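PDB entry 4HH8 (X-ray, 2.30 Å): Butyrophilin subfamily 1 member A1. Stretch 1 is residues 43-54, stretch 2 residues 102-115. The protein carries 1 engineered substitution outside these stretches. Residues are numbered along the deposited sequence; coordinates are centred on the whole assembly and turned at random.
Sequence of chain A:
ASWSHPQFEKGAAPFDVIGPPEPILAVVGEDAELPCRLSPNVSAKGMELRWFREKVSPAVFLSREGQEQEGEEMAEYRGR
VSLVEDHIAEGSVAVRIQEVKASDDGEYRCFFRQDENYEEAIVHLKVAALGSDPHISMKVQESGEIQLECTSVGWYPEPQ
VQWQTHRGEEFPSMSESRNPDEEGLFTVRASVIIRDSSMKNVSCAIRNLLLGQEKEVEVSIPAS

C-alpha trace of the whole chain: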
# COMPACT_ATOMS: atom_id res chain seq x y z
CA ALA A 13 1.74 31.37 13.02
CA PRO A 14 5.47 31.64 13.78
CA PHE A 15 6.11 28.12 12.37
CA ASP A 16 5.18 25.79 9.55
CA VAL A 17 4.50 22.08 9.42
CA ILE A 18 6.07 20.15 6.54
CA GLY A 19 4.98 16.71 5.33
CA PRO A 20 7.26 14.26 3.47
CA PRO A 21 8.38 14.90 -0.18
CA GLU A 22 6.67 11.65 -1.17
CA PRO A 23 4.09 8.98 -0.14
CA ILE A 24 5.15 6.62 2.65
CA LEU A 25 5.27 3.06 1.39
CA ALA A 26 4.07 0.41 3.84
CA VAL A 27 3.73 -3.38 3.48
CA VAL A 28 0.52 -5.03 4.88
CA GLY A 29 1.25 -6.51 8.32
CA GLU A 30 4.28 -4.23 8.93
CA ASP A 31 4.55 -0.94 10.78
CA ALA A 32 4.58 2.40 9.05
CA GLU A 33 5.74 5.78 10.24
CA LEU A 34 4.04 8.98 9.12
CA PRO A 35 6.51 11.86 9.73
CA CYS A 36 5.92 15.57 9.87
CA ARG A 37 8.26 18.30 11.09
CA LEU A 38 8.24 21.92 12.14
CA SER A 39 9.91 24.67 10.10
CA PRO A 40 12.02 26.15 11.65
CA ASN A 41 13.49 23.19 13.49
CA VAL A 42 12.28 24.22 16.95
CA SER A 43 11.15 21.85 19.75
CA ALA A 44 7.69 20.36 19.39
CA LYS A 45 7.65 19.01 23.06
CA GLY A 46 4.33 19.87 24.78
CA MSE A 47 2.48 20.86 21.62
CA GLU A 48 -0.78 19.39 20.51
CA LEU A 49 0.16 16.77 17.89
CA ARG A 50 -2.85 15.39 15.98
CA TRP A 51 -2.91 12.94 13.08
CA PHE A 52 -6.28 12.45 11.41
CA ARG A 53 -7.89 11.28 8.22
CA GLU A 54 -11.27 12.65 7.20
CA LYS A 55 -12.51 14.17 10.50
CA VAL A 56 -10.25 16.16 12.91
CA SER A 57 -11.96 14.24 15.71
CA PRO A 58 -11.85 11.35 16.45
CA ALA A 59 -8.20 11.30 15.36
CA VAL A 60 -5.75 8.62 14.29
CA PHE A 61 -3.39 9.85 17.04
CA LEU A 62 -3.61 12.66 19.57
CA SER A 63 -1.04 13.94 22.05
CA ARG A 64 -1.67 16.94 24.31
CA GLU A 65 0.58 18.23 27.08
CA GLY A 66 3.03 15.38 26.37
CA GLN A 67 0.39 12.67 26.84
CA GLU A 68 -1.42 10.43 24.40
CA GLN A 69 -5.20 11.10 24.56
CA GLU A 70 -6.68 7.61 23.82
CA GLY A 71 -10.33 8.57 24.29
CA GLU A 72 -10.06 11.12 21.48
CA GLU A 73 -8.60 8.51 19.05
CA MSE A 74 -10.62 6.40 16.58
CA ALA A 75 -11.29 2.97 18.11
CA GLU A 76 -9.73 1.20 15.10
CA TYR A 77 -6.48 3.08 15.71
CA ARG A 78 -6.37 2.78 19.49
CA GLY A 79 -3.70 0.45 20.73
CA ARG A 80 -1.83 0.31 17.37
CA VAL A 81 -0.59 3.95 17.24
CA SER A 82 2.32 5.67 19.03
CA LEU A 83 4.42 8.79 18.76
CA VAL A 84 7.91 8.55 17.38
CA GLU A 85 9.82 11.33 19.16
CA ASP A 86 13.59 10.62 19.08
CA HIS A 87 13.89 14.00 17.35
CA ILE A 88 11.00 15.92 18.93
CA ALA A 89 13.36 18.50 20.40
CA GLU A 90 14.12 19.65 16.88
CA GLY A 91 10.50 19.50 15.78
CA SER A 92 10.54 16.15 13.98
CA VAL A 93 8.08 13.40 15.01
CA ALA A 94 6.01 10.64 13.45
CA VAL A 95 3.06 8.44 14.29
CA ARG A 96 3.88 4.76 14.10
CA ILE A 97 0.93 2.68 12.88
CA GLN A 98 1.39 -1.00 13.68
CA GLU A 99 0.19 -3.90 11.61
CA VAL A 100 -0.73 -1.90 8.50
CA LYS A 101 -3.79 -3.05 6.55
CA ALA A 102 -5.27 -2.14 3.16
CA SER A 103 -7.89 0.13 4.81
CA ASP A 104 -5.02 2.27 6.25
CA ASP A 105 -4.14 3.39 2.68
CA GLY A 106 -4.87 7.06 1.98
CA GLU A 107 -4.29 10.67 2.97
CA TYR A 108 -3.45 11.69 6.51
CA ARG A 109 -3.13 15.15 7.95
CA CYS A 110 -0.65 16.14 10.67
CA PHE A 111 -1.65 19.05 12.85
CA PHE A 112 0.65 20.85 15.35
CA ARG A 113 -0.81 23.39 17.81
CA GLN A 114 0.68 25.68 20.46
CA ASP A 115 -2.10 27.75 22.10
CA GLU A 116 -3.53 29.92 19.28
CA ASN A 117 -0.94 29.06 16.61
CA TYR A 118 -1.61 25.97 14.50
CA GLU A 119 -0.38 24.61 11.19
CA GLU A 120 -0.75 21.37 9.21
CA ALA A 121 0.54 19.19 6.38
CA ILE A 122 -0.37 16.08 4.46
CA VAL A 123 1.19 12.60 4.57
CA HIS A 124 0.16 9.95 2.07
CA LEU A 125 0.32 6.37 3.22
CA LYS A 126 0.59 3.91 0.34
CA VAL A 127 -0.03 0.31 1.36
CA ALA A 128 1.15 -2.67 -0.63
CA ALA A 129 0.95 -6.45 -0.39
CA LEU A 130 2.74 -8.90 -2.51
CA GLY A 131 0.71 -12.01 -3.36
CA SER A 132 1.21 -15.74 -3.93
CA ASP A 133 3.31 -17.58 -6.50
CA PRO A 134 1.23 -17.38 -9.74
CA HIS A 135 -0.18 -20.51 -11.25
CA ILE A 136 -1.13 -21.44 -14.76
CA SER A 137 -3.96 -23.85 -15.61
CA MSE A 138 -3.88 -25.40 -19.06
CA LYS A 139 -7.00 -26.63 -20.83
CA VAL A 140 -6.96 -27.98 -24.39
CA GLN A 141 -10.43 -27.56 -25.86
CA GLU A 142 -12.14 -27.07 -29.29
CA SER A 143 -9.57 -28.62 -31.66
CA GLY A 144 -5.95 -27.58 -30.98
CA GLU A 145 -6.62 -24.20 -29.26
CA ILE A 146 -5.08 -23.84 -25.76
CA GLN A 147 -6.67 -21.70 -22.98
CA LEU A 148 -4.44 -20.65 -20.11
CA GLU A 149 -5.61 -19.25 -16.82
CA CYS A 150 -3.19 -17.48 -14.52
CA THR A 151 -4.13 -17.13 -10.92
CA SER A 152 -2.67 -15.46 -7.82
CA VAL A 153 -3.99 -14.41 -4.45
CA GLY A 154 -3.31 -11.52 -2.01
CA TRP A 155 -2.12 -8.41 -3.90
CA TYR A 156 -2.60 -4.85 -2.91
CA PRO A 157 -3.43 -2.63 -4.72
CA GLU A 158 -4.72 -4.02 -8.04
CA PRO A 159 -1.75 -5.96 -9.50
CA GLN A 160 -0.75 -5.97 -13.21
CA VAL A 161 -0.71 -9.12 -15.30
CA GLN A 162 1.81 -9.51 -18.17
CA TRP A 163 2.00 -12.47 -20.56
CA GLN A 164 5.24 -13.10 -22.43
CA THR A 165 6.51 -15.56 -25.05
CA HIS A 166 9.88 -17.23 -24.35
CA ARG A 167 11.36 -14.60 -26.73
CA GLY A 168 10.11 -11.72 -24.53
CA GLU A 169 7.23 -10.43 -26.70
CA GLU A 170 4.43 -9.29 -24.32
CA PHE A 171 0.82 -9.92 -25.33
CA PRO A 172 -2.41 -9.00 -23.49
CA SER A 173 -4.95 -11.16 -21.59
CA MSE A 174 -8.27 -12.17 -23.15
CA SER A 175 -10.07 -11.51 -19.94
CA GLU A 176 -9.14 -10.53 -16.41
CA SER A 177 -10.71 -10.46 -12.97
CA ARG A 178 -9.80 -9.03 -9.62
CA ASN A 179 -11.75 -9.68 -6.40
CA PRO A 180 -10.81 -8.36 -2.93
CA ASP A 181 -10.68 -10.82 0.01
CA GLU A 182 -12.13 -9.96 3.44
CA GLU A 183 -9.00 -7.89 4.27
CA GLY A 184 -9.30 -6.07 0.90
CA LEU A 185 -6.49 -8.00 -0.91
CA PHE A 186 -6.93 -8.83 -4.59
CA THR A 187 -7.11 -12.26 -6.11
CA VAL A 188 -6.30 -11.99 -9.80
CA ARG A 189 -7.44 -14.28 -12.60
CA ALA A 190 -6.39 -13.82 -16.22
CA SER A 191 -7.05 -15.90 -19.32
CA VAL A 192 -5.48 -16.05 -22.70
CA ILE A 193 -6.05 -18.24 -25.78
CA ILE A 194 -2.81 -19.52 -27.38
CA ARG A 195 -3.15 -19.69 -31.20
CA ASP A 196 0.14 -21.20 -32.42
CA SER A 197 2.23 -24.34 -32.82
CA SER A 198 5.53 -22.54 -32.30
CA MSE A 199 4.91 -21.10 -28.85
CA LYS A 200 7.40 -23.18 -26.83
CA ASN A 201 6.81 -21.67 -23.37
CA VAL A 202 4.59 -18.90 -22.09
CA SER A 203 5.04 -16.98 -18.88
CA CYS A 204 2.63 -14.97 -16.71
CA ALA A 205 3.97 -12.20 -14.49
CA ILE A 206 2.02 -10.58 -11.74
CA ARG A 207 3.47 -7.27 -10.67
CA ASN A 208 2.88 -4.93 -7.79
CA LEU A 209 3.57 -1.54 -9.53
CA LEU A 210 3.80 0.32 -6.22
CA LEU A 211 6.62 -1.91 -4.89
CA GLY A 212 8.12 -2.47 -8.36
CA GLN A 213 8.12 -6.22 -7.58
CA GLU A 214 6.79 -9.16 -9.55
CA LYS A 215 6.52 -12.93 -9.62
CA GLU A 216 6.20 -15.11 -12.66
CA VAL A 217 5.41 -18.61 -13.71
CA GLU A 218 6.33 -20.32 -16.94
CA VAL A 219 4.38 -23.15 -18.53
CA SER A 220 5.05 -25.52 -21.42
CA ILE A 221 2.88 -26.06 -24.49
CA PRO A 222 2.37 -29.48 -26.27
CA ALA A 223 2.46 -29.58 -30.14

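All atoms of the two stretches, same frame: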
# COMPACT_ATOMS: atom_id res chain seq x y z
N SER A 43 11.78 22.93 18.98
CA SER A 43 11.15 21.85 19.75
C SER A 43 9.65 21.78 19.58
O SER A 43 8.97 22.79 19.61
CB SER A 43 11.42 21.97 21.23
OG SER A 43 10.74 20.90 21.90
N ALA A 44 9.13 20.58 19.40
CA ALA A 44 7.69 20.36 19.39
C ALA A 44 7.16 19.77 20.73
O ALA A 44 5.96 19.50 20.83
CB ALA A 44 7.27 19.47 18.18
N LYS A 45 8.04 19.58 21.73
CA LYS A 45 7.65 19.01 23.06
C LYS A 45 6.54 19.81 23.71
O LYS A 45 6.69 21.01 23.86
CB LYS A 45 8.83 18.97 24.05
CG LYS A 45 9.90 17.94 23.73
CD LYS A 45 10.86 17.72 24.90
CE LYS A 45 12.22 17.25 24.39
NZ LYS A 45 13.32 17.58 25.35
N GLY A 46 5.43 19.16 24.08
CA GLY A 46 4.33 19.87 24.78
C GLY A 46 3.26 20.46 23.89
O GLY A 46 2.28 21.02 24.38
N MSE A 47 3.44 20.34 22.58
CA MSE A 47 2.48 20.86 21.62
C MSE A 47 1.35 19.87 21.45
O MSE A 47 1.50 18.71 21.76
CB MSE A 47 3.15 21.05 20.25
CG MSE A 47 4.05 22.25 20.18
SE MSE A 47 4.51 22.65 18.32
CE MSE A 47 2.92 23.51 17.67
N GLU A 48 0.22 20.33 20.95
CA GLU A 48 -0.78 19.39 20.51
C GLU A 48 -0.36 18.86 19.15
O GLU A 48 -0.21 19.63 18.19
CB GLU A 48 -2.18 20.02 20.43
CG GLU A 48 -3.24 19.09 19.79
CD GLU A 48 -4.60 19.76 19.59
OE1 GLU A 48 -5.02 20.51 20.49
OE2 GLU A 48 -5.26 19.52 18.54
N LEU A 49 -0.16 17.54 19.10
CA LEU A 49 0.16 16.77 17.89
C LEU A 49 -1.04 15.90 17.53
O LEU A 49 -1.39 15.03 18.31
CB LEU A 49 1.37 15.85 18.15
CG LEU A 49 2.61 16.54 18.75
CD1 LEU A 49 3.67 15.54 19.14
CD2 LEU A 49 3.22 17.63 17.85
N ARG A 50 -1.67 16.14 16.38
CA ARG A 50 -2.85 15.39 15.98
C ARG A 50 -2.68 14.81 14.58
O ARG A 50 -2.41 15.55 13.64
CB ARG A 50 -4.09 16.29 15.98
CG ARG A 50 -5.39 15.57 15.61
CD ARG A 50 -6.59 16.52 15.40
NE ARG A 50 -6.93 17.17 16.67
CZ ARG A 50 -7.88 16.78 17.52
NH1 ARG A 50 -8.64 15.71 17.26
NH2 ARG A 50 -8.05 17.45 18.65
N TRP A 51 -2.80 13.51 14.43
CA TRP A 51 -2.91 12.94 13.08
C TRP A 51 -4.35 12.53 12.87
O TRP A 51 -5.00 11.99 13.77
CB TRP A 51 -1.99 11.74 12.92
CG TRP A 51 -0.60 12.04 12.49
CD1 TRP A 51 -0.07 11.79 11.28
CD2 TRP A 51 0.44 12.62 13.28
NE1 TRP A 51 1.25 12.17 11.26
CE2 TRP A 51 1.58 12.68 12.48
CE3 TRP A 51 0.53 13.03 14.62
CZ2 TRP A 51 2.80 13.19 12.93
CZ3 TRP A 51 1.74 13.53 15.08
CH2 TRP A 51 2.87 13.61 14.22
N PHE A 52 -4.90 12.82 11.69
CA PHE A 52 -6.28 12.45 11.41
C PHE A 52 -6.46 12.16 9.93
O PHE A 52 -5.57 12.45 9.10
CB PHE A 52 -7.26 13.53 11.91
CG PHE A 52 -7.14 14.87 11.22
CD1 PHE A 52 -7.97 15.19 10.14
CD2 PHE A 52 -6.22 15.82 11.65
CE1 PHE A 52 -7.90 16.40 9.50
CE2 PHE A 52 -6.13 17.06 11.03
CZ PHE A 52 -6.99 17.36 9.95
N ARG A 53 -7.61 11.60 9.59
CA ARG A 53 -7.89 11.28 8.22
C ARG A 53 -8.94 12.23 7.67
O ARG A 53 -8.63 13.33 7.22
CB ARG A 53 -8.27 9.81 8.10
CG ARG A 53 -7.03 8.94 8.18
CD ARG A 53 -7.30 7.50 8.05
NE ARG A 53 -7.40 7.07 6.67
CZ ARG A 53 -7.53 5.79 6.31
NH1 ARG A 53 -7.59 4.86 7.24
NH2 ARG A 53 -7.63 5.45 5.04
N GLU A 54 -10.20 11.84 7.77
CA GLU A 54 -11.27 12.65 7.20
C GLU A 54 -11.81 13.66 8.22
O GLU A 54 -11.93 14.84 7.89
CB GLU A 54 -12.34 11.74 6.56
CG GLU A 54 -11.99 11.36 5.09
CD GLU A 54 -12.07 9.85 4.79
OE1 GLU A 54 -13.16 9.24 4.99
OE2 GLU A 54 -11.04 9.26 4.34
N ALA A 102 -4.78 -2.82 4.36
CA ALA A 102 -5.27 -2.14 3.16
C ALA A 102 -6.16 -0.92 3.43
O ALA A 102 -6.04 0.10 2.76
CB ALA A 102 -6.02 -3.14 2.27
N SER A 103 -7.04 -1.01 4.42
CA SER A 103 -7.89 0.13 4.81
C SER A 103 -7.13 1.36 5.36
O SER A 103 -7.68 2.46 5.39
CB SER A 103 -8.90 -0.32 5.87
OG SER A 103 -8.20 -0.98 6.91
N ASP A 104 -5.87 1.16 5.80
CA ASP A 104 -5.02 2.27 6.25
C ASP A 104 -4.48 3.13 5.11
O ASP A 104 -3.97 4.25 5.35
CB ASP A 104 -3.84 1.72 7.05
CG ASP A 104 -4.28 1.08 8.34
OD1 ASP A 104 -5.26 1.60 8.94
OD2 ASP A 104 -3.65 0.09 8.75
N ASP A 105 -4.57 2.63 3.87
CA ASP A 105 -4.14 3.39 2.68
C ASP A 105 -4.92 4.69 2.54
O ASP A 105 -6.13 4.70 2.72
CB ASP A 105 -4.40 2.55 1.44
CG ASP A 105 -3.71 3.09 0.21
OD1 ASP A 105 -2.66 2.55 -0.17
OD2 ASP A 105 -4.20 4.06 -0.38
N GLY A 106 -4.22 5.78 2.24
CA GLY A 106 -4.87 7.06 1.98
C GLY A 106 -4.12 8.26 2.52
O GLY A 106 -2.95 8.19 2.90
N GLU A 107 -4.84 9.37 2.59
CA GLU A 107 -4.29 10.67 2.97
C GLU A 107 -4.44 10.87 4.46
O GLU A 107 -5.52 10.63 5.03
CB GLU A 107 -5.07 11.78 2.23
CG GLU A 107 -4.54 13.19 2.47
CD GLU A 107 -5.48 14.29 1.92
OE1 GLU A 107 -5.27 14.71 0.75
OE2 GLU A 107 -6.44 14.71 2.66
N TYR A 108 -3.39 11.34 5.10
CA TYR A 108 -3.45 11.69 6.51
C TYR A 108 -3.08 13.14 6.62
O TYR A 108 -2.36 13.66 5.76
CB TYR A 108 -2.46 10.86 7.33
CG TYR A 108 -2.83 9.42 7.43
CD1 TYR A 108 -3.36 8.90 8.63
CD2 TYR A 108 -2.71 8.56 6.33
CE1 TYR A 108 -3.71 7.55 8.74
CE2 TYR A 108 -3.08 7.21 6.42
CZ TYR A 108 -3.57 6.71 7.63
OH TYR A 108 -3.93 5.39 7.74
N ARG A 109 -3.55 13.80 7.67
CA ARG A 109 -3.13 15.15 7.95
C ARG A 109 -2.46 15.22 9.31
O ARG A 109 -2.94 14.65 10.28
CB ARG A 109 -4.32 16.11 7.84
CG ARG A 109 -4.90 16.21 6.41
CD ARG A 109 -5.69 17.51 6.27
NE ARG A 109 -6.30 17.72 4.95
CZ ARG A 109 -5.79 18.48 3.98
NH1 ARG A 109 -4.63 19.10 4.14
NH2 ARG A 109 -6.45 18.61 2.82
N CYS A 110 -1.34 15.94 9.39
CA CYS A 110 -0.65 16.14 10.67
C CYS A 110 -0.78 17.57 11.12
O CYS A 110 -0.33 18.49 10.42
CB CYS A 110 0.82 15.78 10.58
SG CYS A 110 1.70 16.68 9.26
N PHE A 111 -1.34 17.75 12.30
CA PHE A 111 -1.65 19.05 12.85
C PHE A 111 -0.84 19.27 14.14
O PHE A 111 -0.83 18.41 15.02
CB PHE A 111 -3.15 19.04 13.12
CG PHE A 111 -3.69 20.28 13.75
CD1 PHE A 111 -4.05 21.38 12.96
CD2 PHE A 111 -3.94 20.33 15.12
CE1 PHE A 111 -4.60 22.52 13.54
CE2 PHE A 111 -4.48 21.45 15.71
CZ PHE A 111 -4.82 22.56 14.92
N PHE A 112 -0.16 20.41 14.21
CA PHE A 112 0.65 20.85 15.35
C PHE A 112 0.02 22.12 15.90
O PHE A 112 -0.17 23.05 15.14
CB PHE A 112 2.05 21.24 14.90
CG PHE A 112 2.94 20.10 14.57
CD1 PHE A 112 4.10 19.89 15.29
CD2 PHE A 112 2.66 19.25 13.51
CE1 PHE A 112 4.95 18.84 14.97
CE2 PHE A 112 3.49 18.19 13.20
CZ PHE A 112 4.63 17.98 13.92
N ARG A 113 -0.27 22.18 17.20
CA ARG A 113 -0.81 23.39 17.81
C ARG A 113 -0.09 23.79 19.10
O ARG A 113 0.12 22.95 19.98
CB ARG A 113 -2.31 23.28 18.10
CG ARG A 113 -2.82 24.32 19.17
CD ARG A 113 -4.30 24.20 19.53
NE ARG A 113 -5.10 24.60 18.38
CZ ARG A 113 -6.43 24.63 18.34
NH1 ARG A 113 -7.17 24.28 19.40
NH2 ARG A 113 -7.03 25.02 17.21
N GLN A 114 0.27 25.07 19.20
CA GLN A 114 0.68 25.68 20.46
C GLN A 114 -0.21 26.91 20.72
O GLN A 114 -0.17 27.89 19.98
CB GLN A 114 2.16 26.06 20.44
CG GLN A 114 2.81 26.06 21.82
CD GLN A 114 4.31 26.35 21.75
OE1 GLN A 114 4.74 27.38 21.20
NE2 GLN A 114 5.12 25.43 22.28
N ASP A 115 -1.01 26.81 21.79
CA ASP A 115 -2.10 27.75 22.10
C ASP A 115 -2.97 28.13 20.90
O ASP A 115 -3.82 27.34 20.46
CB ASP A 115 -1.58 29.01 22.78
CG ASP A 115 -0.77 28.71 24.01
OD1 ASP A 115 -1.23 27.94 24.88
OD2 ASP A 115 0.34 29.28 24.11

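Strand 48-52 runs antiparallel to strand 106-114. The two stretches together bury 1015 Å², both sides summed. In such a pair alternate residues turn N-H and C=O toward the partner strand, so Glu48, Arg50 and Phe52 bond in pairs while Leu49 and Trp51 do not.

Stretch 1 enters through a type II turn, Ala44 to Met47. Ala44 CB touches Phe112 CE1 at 4.0 Å. Gly46 sits in this turn at a positive phi, where a CB would jam against the preceding carbonyl.

Met47 is selenomethionine. Its SE lies at the edge of the Phe112 ring, and its CE reaches the backbone, 3.3 Å from Arg113 C.

Glu48 pairs with Arg113 through two backbone hydrogen bonds: Glu48 N to Arg113 O, 2.8 Å, and Arg113 N to Glu48 O, 2.7 Å. Its side chain forms a salt bridge within its own strand, Arg50 NE to Glu48 OE2, 3.4 Å. The same OE2 meets the edge of the Phe111 ring.

Leu49 lies opposite Phe112 in a non-hydrogen-bonded pair. Leu49 CD2 packs over the ring face, 3.5 Å from Phe112 CD1, as a CH-pi contact.

Arg50 returns to the hydrogen-bonded pattern. Arg50 N to Phe111 O and Phe111 N to Arg50 O are both 2.8 Å.

Trp51 shares a sheet face with Leu49, Cys110 and Phe112. Cys110 CB covers one face of the indole, 3.7 Å from Trp51 NE1.

Phe52 closes the ladder: Phe52 N to Arg109 O is 3.0 Å, and Arg109 N to Phe52 O is 2.8 Å. Arg109 CB lies over the Phe52 ring, 3.6 Å from Phe52 CZ.

Arg53 extends beyond the strand. Arg53 CG packs on the Tyr108 ring, 3.6 Å from Tyr108 CE1. Its guanidinium then grips one carbonyl with two hydrogen bonds: Arg53 NH1 and Arg53 NH2 each lie 3.0 Å from Ser103 O. This ties the strand's exit to the 3-10 segment 102-104. Tyr108 OH donates to Asp104 O at 2.6 Å.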